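Local structure of hemagglutinin (Pseudomonas aeruginosa, 6D7Y) at residues 16-22 / 43-48; 30-34 / 79-83; 73-77 / 92-96. The protein is the toxic C-terminal tip of CdiA, probably delivered to neighbouring bacteria in contact-dependent growth inhibition, and is bound by an immunity protein. One frame throughout, in Å; residues are numbered along the deposited sequence.

Contact 1 (16-22 / 43-48); sequences TVIGHAL and WNEQAM
With its OG1 set between the backbone N and the carbonyl carbon (chi1 58°), Thr16 meets an Asn44 side chain that swings trans to its own backbone N (chi1 -176°) to bring OD1 across. Thr16 OG1 donates to Asn44 OD1 at 2.6 Å, coming in from a little to one side of the amide carbonyl plane. The same hydroxyl accepts from Gly19 N, 3.0 Å from OG1, so Thr16 is an N-cap whose one oxygen both closes the start of a helix and ties it to a second helix. Asn44 ND2 is held in turn by Gln9, which fixes the rotation of the amide.

The two helical segments cross at 78° with their axes 7.6 Å apart. The crossing is close because Gly19 faces Asn44 with no side chain, their CA atoms lying 4.2 Å apart. Beside it, the edge of Trp43 is turned toward the face of His20 in an offset T-shaped pair, while His20 NE2 bonds to Tyr12 O. On the other flank the Ala47 methyl fits between Ile18 and Leu22, with Ala47 CB 3.9 Å from Ile18 CG1 and 3.7 Å from Leu22 CB.

Helix 17-28 thus lies across helix 40-56 and rests Ile18, Ala21 and Leu22 on Phe94 of strand 91-95, a worked case of two nearly perpendicular helices packed beside a sheet.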
# COMPACT_ATOMS: atom_id res chain seq x y z
N THR A 16 8.20 -7.49 4.61
CA THR A 16 8.69 -6.40 3.78
C THR A 16 7.94 -5.12 4.17
O THR A 16 6.96 -5.19 4.90
CB THR A 16 8.44 -6.66 2.28
OG1 THR A 16 7.03 -6.86 2.04
CG2 THR A 16 9.21 -7.90 1.83
N VAL A 17 8.43 -3.97 3.71
CA VAL A 17 7.73 -2.71 3.99
C VAL A 17 6.26 -2.82 3.55
O VAL A 17 5.35 -2.51 4.32
CB VAL A 17 8.41 -1.51 3.29
CG1 VAL A 17 7.59 -0.24 3.44
CG2 VAL A 17 9.82 -1.31 3.83
N ILE A 18 6.03 -3.33 2.34
CA ILE A 18 4.65 -3.44 1.85
C ILE A 18 3.84 -4.53 2.55
O ILE A 18 2.63 -4.37 2.74
CB ILE A 18 4.61 -3.54 0.31
CG1 ILE A 18 3.21 -3.15 -0.22
CG2 ILE A 18 5.09 -4.93 -0.16
CD1 ILE A 18 3.15 -2.96 -1.71
N GLY A 19 4.49 -5.61 2.97
CA GLY A 19 3.81 -6.68 3.70
C GLY A 19 3.31 -6.14 5.04
O GLY A 19 2.16 -6.37 5.42
N HIS A 20 4.17 -5.41 5.75
CA HIS A 20 3.75 -4.81 7.03
C HIS A 20 2.60 -3.80 6.81
O HIS A 20 1.67 -3.69 7.63
CB HIS A 20 4.93 -4.13 7.74
CG HIS A 20 5.90 -5.09 8.38
ND1 HIS A 20 5.61 -5.77 9.54
CD2 HIS A 20 7.17 -5.42 8.05
CE1 HIS A 20 6.65 -6.50 9.89
NE2 HIS A 20 7.61 -6.31 9.00
N ALA A 21 2.69 -3.04 5.74
CA ALA A 21 1.64 -2.06 5.44
C ALA A 21 0.30 -2.75 5.25
O ALA A 21 -0.73 -2.29 5.78
CB ALA A 21 2.00 -1.25 4.21
N LEU A 22 0.28 -3.86 4.51
CA LEU A 22 -1.00 -4.58 4.31
C LEU A 22 -1.47 -5.11 5.66
O LEU A 22 -2.65 -5.00 6.00
CB LEU A 22 -0.87 -5.75 3.32
CG LEU A 22 -2.15 -6.58 3.11
CD1 LEU A 22 -3.32 -5.73 2.67
CD2 LEU A 22 -1.90 -7.76 2.15
N TRP A 43 2.84 -12.40 3.46
CA TRP A 43 2.33 -11.01 3.46
C TRP A 43 2.75 -10.20 2.25
O TRP A 43 1.94 -9.47 1.66
CB TRP A 43 2.82 -10.30 4.71
CG TRP A 43 2.20 -10.71 6.01
CD1 TRP A 43 1.41 -11.81 6.23
CD2 TRP A 43 2.45 -10.14 7.29
NE1 TRP A 43 1.07 -11.88 7.56
CE2 TRP A 43 1.70 -10.88 8.23
CE3 TRP A 43 3.22 -9.06 7.72
CZ2 TRP A 43 1.70 -10.56 9.61
CZ3 TRP A 43 3.22 -8.74 9.09
CH2 TRP A 43 2.47 -9.50 10.01
N ASN A 44 4.03 -10.30 1.90
CA ASN A 44 4.55 -9.55 0.77
C ASN A 44 3.81 -9.86 -0.52
O ASN A 44 3.46 -8.95 -1.26
CB ASN A 44 6.03 -9.81 0.54
CG ASN A 44 6.59 -8.95 -0.56
OD1 ASN A 44 6.67 -7.74 -0.42
ND2 ASN A 44 6.99 -9.57 -1.66
N GLU A 45 3.58 -11.14 -0.80
CA GLU A 45 2.89 -11.50 -2.03
C GLU A 45 1.43 -11.03 -2.05
O GLU A 45 0.94 -10.61 -3.09
CB GLU A 45 2.95 -13.01 -2.27
CG GLU A 45 2.36 -13.50 -3.60
CD GLU A 45 3.10 -13.02 -4.87
OE1 GLU A 45 3.90 -12.06 -4.81
OE2 GLU A 45 2.84 -13.60 -5.94
N GLN A 46 0.75 -11.11 -0.91
CA GLN A 46 -0.64 -10.67 -0.84
C GLN A 46 -0.72 -9.16 -1.01
O GLN A 46 -1.70 -8.64 -1.55
CB GLN A 46 -1.27 -11.03 0.51
CG GLN A 46 -1.27 -12.53 0.80
CD GLN A 46 -1.89 -12.83 2.15
OE1 GLN A 46 -3.07 -12.53 2.39
NE2 GLN A 46 -1.12 -13.46 3.03
N ALA A 47 0.31 -8.48 -0.53
CA ALA A 47 0.37 -7.03 -0.62
C ALA A 47 0.71 -6.58 -2.04
O ALA A 47 0.19 -5.57 -2.52
CB ALA A 47 1.35 -6.48 0.40
N MSE A 48 1.57 -7.35 -2.73
CA MSE A 48 1.95 -7.04 -4.10
C MSE A 48 0.76 -7.24 -5.00
O MSE A 48 0.64 -6.55 -6.02
CB MSE A 48 3.13 -7.88 -4.56
CG MSE A 48 4.46 -7.39 -3.98
SE MSE A 48 4.93 -5.52 -4.48
CE MSE A 48 4.46 -5.65 -6.40

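Contact 2 (30-34 / 79-83); sequences PEIWG and DGRGV
Ile32, in the short helix 30-33, comes up against Gly80 in the turn before strand 82-86, their CA atoms 5.9 Å apart, where Gly80 has a positive phi of 99°. Ile32 CG2 presses on this bare backbone, 3.6 Å from Gly80 C, and also touches Arg81 CG. The aliphatic part of Arg81 then runs over one face of the Trp33 indole: CG lies 3.8 Å from the centroid of the six-membered ring and 9° off its normal, a CH-pi contact. At the ring's edge, Gly82 O approaches Trp33 CH2 to 3.7 Å.

A bend at chi3 turns the Arg81 guanidinium back toward Asp79, where NE and NH2 grip the carboxylate side-on; the salt bridge from NH2 to Asp79 OD2 measures 2.8 Å. Asp79 OD1 accepts from Arg81 N at 3.0 Å, closing an Asx turn. One water bridges the segments, donating to Ile32 O at 2.6 Å and to Asp79 O at 2.9 Å.

Arg81 NH1 goes on to Glu53 and His50, and Trp33 NE1 to Asp96. The arginine therefore divides its labour: its methylenes serve the indole, its charge is probably balanced by Asp79 and Glu53, and its backbone N-H helps to hold the turn.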
# COMPACT_ATOMS: atom_id res chain seq x y z
N PRO A 30 -10.50 -5.03 7.45
CA PRO A 30 -10.59 -6.25 6.63
C PRO A 30 -11.67 -6.16 5.54
O PRO A 30 -11.56 -6.85 4.53
CB PRO A 30 -10.90 -7.35 7.65
CG PRO A 30 -11.47 -6.63 8.84
CD PRO A 30 -10.79 -5.30 8.87
N GLU A 31 -12.66 -5.32 5.72
CA GLU A 31 -13.70 -5.14 4.70
C GLU A 31 -13.18 -4.49 3.39
O GLU A 31 -13.74 -4.68 2.30
CB GLU A 31 -14.88 -4.32 5.25
CG GLU A 31 -14.64 -2.83 5.50
CD GLU A 31 -13.82 -2.48 6.73
OE1 GLU A 31 -13.29 -3.39 7.44
OE2 GLU A 31 -13.70 -1.26 6.99
N ILE A 32 -12.11 -3.71 3.51
CA ILE A 32 -11.48 -3.03 2.39
C ILE A 32 -10.37 -3.89 1.78
O ILE A 32 -10.27 -4.01 0.55
CB ILE A 32 -10.87 -1.67 2.87
CG1 ILE A 32 -11.98 -0.77 3.42
CG2 ILE A 32 -10.11 -0.96 1.74
CD1 ILE A 32 -11.50 0.58 3.92
N TRP A 33 -9.55 -4.48 2.64
CA TRP A 33 -8.39 -5.25 2.17
C TRP A 33 -8.55 -6.75 2.15
O TRP A 33 -7.81 -7.42 1.43
CB TRP A 33 -7.17 -4.90 3.04
CG TRP A 33 -6.90 -3.40 3.03
CD1 TRP A 33 -7.38 -2.46 3.88
CD2 TRP A 33 -6.17 -2.71 2.04
NE1 TRP A 33 -6.98 -1.22 3.49
CE2 TRP A 33 -6.23 -1.35 2.35
CE3 TRP A 33 -5.45 -3.11 0.90
CZ2 TRP A 33 -5.60 -0.37 1.58
CZ3 TRP A 33 -4.83 -2.14 0.13
CH2 TRP A 33 -4.90 -0.79 0.48
N GLY A 34 -9.51 -7.28 2.90
CA GLY A 34 -9.64 -8.73 3.06
C GLY A 34 -8.67 -9.13 4.18
O GLY A 34 -7.61 -8.49 4.36
N ASP A 79 -13.23 1.55 -4.29
CA ASP A 79 -13.39 0.42 -3.33
C ASP A 79 -12.72 0.63 -1.95
O ASP A 79 -12.75 -0.25 -1.11
CB ASP A 79 -12.98 -0.94 -3.94
CG ASP A 79 -11.46 -1.11 -4.15
OD1 ASP A 79 -10.64 -0.42 -3.49
OD2 ASP A 79 -11.06 -1.99 -4.97
N GLY A 80 -12.10 1.80 -1.75
CA GLY A 80 -11.50 2.15 -0.47
C GLY A 80 -10.02 1.94 -0.35
O GLY A 80 -9.40 2.52 0.54
N ARG A 81 -9.44 1.11 -1.21
CA ARG A 81 -8.02 0.88 -1.21
C ARG A 81 -7.29 2.00 -1.95
O ARG A 81 -7.80 2.60 -2.89
CB ARG A 81 -7.69 -0.43 -1.91
CG ARG A 81 -8.30 -1.67 -1.27
CD ARG A 81 -7.93 -2.90 -2.10
NE ARG A 81 -8.49 -2.84 -3.44
CZ ARG A 81 -8.14 -3.61 -4.46
NH1 ARG A 81 -7.19 -4.53 -4.34
NH2 ARG A 81 -8.76 -3.47 -5.63
N GLY A 82 -6.06 2.25 -1.54
CA GLY A 82 -5.28 3.25 -2.19
C GLY A 82 -3.81 3.04 -1.93
O GLY A 82 -3.44 2.30 -1.02
N VAL A 83 -2.98 3.71 -2.73
CA VAL A 83 -1.50 3.64 -2.59
C VAL A 83 -0.94 5.05 -2.55
O VAL A 83 -1.41 5.94 -3.27
CB VAL A 83 -0.87 2.87 -3.76
CG1 VAL A 83 0.65 3.04 -3.78
CG2 VAL A 83 -1.22 1.40 -3.66
O HOH W 1 -11.82 -3.01 -1.34

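Contact 3 (73-77 / 92-96); sequences LEKRL and KGFID
Over one face of the Arg76 guanidinium sits the Ile95 CD1 methyl, 3.7 Å from Arg76 CZ and above the centre of the group, while the backbone O of Asp96 lies at its edge. Arg76 NH1 donates to Asp96 O at 3.1 Å. That oxygen lies close to the guanidinium plane, yet the nitrogen stands 63° out of the plane of the carbonyl and so is not on a lone pair. Asp96 is the last residue, and O belongs to the terminal carboxylate; its other oxygen, OXT, stays 4.4 Å from Arg76 NH1, close enough for a probable weak attraction, though beyond a salt bridge. The Asp96 side chain looks elsewhere, OD2 accepting from Trp33 NE1 and bonding also to His25 ND1. A water adds weak bonds from Arg76 NH1 to Ile95 O.

The extended Arg76 chain and the Ile95 side chain meet at about a right angle. Ile95 places CG1 between its backbone N and carbonyl carbon (chi1 51°), sending CD1 over the intervening strand, where it also reaches Glu74 CB at 4.0 Å. The Glu74 carboxylate itself is held by Arg84 in a salt bridge.

Strands 73-76 and 92-95 run in the same direction at 24°, their axes 8.4 Å apart, because both flank the antiparallel strand 82-86. Lys92 and Gly93 form a classic beta bulge against Arg84 there, and Phe94, next to Ile95, packs instead against helix 17-28.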
# COMPACT_ATOMS: atom_id res chain seq x y z
N LEU A 73 2.38 11.15 -4.02
CA LEU A 73 1.56 10.79 -5.18
C LEU A 73 0.57 9.78 -4.63
O LEU A 73 0.97 8.73 -4.12
CB LEU A 73 2.39 10.20 -6.32
CG LEU A 73 3.55 11.05 -6.80
CD1 LEU A 73 4.36 10.29 -7.83
CD2 LEU A 73 3.08 12.40 -7.35
N GLU A 74 -0.73 10.05 -4.77
CA GLU A 74 -1.75 9.19 -4.21
C GLU A 74 -2.82 8.79 -5.19
O GLU A 74 -3.33 9.62 -5.92
CB GLU A 74 -2.43 9.95 -3.05
CG GLU A 74 -1.46 10.29 -1.93
CD GLU A 74 -2.08 11.04 -0.78
OE1 GLU A 74 -3.30 11.35 -0.81
OE2 GLU A 74 -1.32 11.35 0.16
N LYS A 75 -3.12 7.49 -5.22
CA LYS A 75 -4.20 6.96 -6.03
C LYS A 75 -5.16 6.28 -5.05
O LYS A 75 -4.74 5.35 -4.35
CB LYS A 75 -3.70 5.97 -7.04
CG LYS A 75 -4.80 5.42 -7.93
CD LYS A 75 -4.26 4.54 -9.03
CE LYS A 75 -5.39 4.05 -9.92
NZ LYS A 75 -4.84 3.30 -11.07
N ARG A 76 -6.41 6.74 -4.98
CA ARG A 76 -7.42 6.15 -4.11
C ARG A 76 -8.56 5.61 -4.97
O ARG A 76 -9.08 6.32 -5.83
CB ARG A 76 -7.99 7.18 -3.13
CG ARG A 76 -7.00 7.78 -2.17
CD ARG A 76 -7.74 8.67 -1.20
NE ARG A 76 -6.90 9.26 -0.16
CZ ARG A 76 -6.76 8.78 1.08
NH1 ARG A 76 -7.36 7.64 1.45
NH2 ARG A 76 -5.99 9.45 1.96
N LEU A 77 -8.90 4.34 -4.75
CA LEU A 77 -9.93 3.69 -5.52
C LEU A 77 -11.27 3.87 -4.88
O LEU A 77 -11.39 4.08 -3.69
CB LEU A 77 -9.65 2.19 -5.64
CG LEU A 77 -8.32 1.79 -6.28
CD1 LEU A 77 -8.36 0.29 -6.51
CD2 LEU A 77 -8.07 2.48 -7.60
N LYS A 92 5.38 4.40 -0.28
CA LYS A 92 5.30 5.00 1.06
C LYS A 92 4.37 4.14 1.92
O LYS A 92 4.71 3.76 3.05
CB LYS A 92 4.79 6.45 1.00
CG LYS A 92 4.46 7.09 2.35
CD LYS A 92 5.67 7.20 3.22
CE LYS A 92 5.38 8.03 4.47
NZ LYS A 92 6.67 8.22 5.18
N GLY A 93 3.17 3.87 1.41
CA GLY A 93 2.25 3.06 2.17
C GLY A 93 0.91 2.88 1.48
O GLY A 93 0.67 3.41 0.40
N PHE A 94 0.08 2.06 2.10
CA PHE A 94 -1.30 1.92 1.65
C PHE A 94 -2.09 3.00 2.36
O PHE A 94 -1.71 3.47 3.42
CB PHE A 94 -1.84 0.52 1.98
CG PHE A 94 -1.27 -0.58 1.14
CD1 PHE A 94 -1.45 -0.59 -0.24
CD2 PHE A 94 -0.65 -1.67 1.72
CE1 PHE A 94 -0.94 -1.61 -1.03
CE2 PHE A 94 -0.15 -2.70 0.94
CZ PHE A 94 -0.31 -2.68 -0.44
N ILE A 95 -3.21 3.42 1.78
CA ILE A 95 -4.05 4.44 2.38
C ILE A 95 -5.51 4.03 2.17
O ILE A 95 -5.84 3.31 1.23
CB ILE A 95 -3.82 5.87 1.80
CG1 ILE A 95 -3.90 5.85 0.26
CG2 ILE A 95 -2.47 6.43 2.28
CD1 ILE A 95 -3.70 7.21 -0.41
N ASP A 96 -6.34 4.45 3.10
CA ASP A 96 -7.78 4.15 3.08
C ASP A 96 -8.49 5.24 3.86
O ASP A 96 -7.86 6.28 4.15
CB ASP A 96 -8.07 2.72 3.60
CG ASP A 96 -7.37 2.38 4.93
OD1 ASP A 96 -7.16 3.29 5.77
OD2 ASP A 96 -7.04 1.19 5.14
OXT ASP A 96 -9.68 5.13 4.20
O HOH W 2 -7.65 5.13 -0.28

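How the contacts relate
Followed from the N terminus, the chain first closes a loop at contact 1, where helix 17-28 meets helix 40-56. Segment 30-34 lies within that loop but finds its partner only at 79-83, so contacts 1 and 2 cross. Contact 2 in turn spans 73-77, which meets the C-terminal segment 92-96 across strand 82-86, and thus crosses contact 3; contacts 1 and 3 follow in series. Trp33 of contact 2 reaches both Leu22 of contact 1 and Phe94 of contact 3, while a probable backbone hydrogen bond between Val83 and Lys75 joins contacts 2 and 3 in one sheet. The crossed order thus ties the helical layer to the four-stranded sheet.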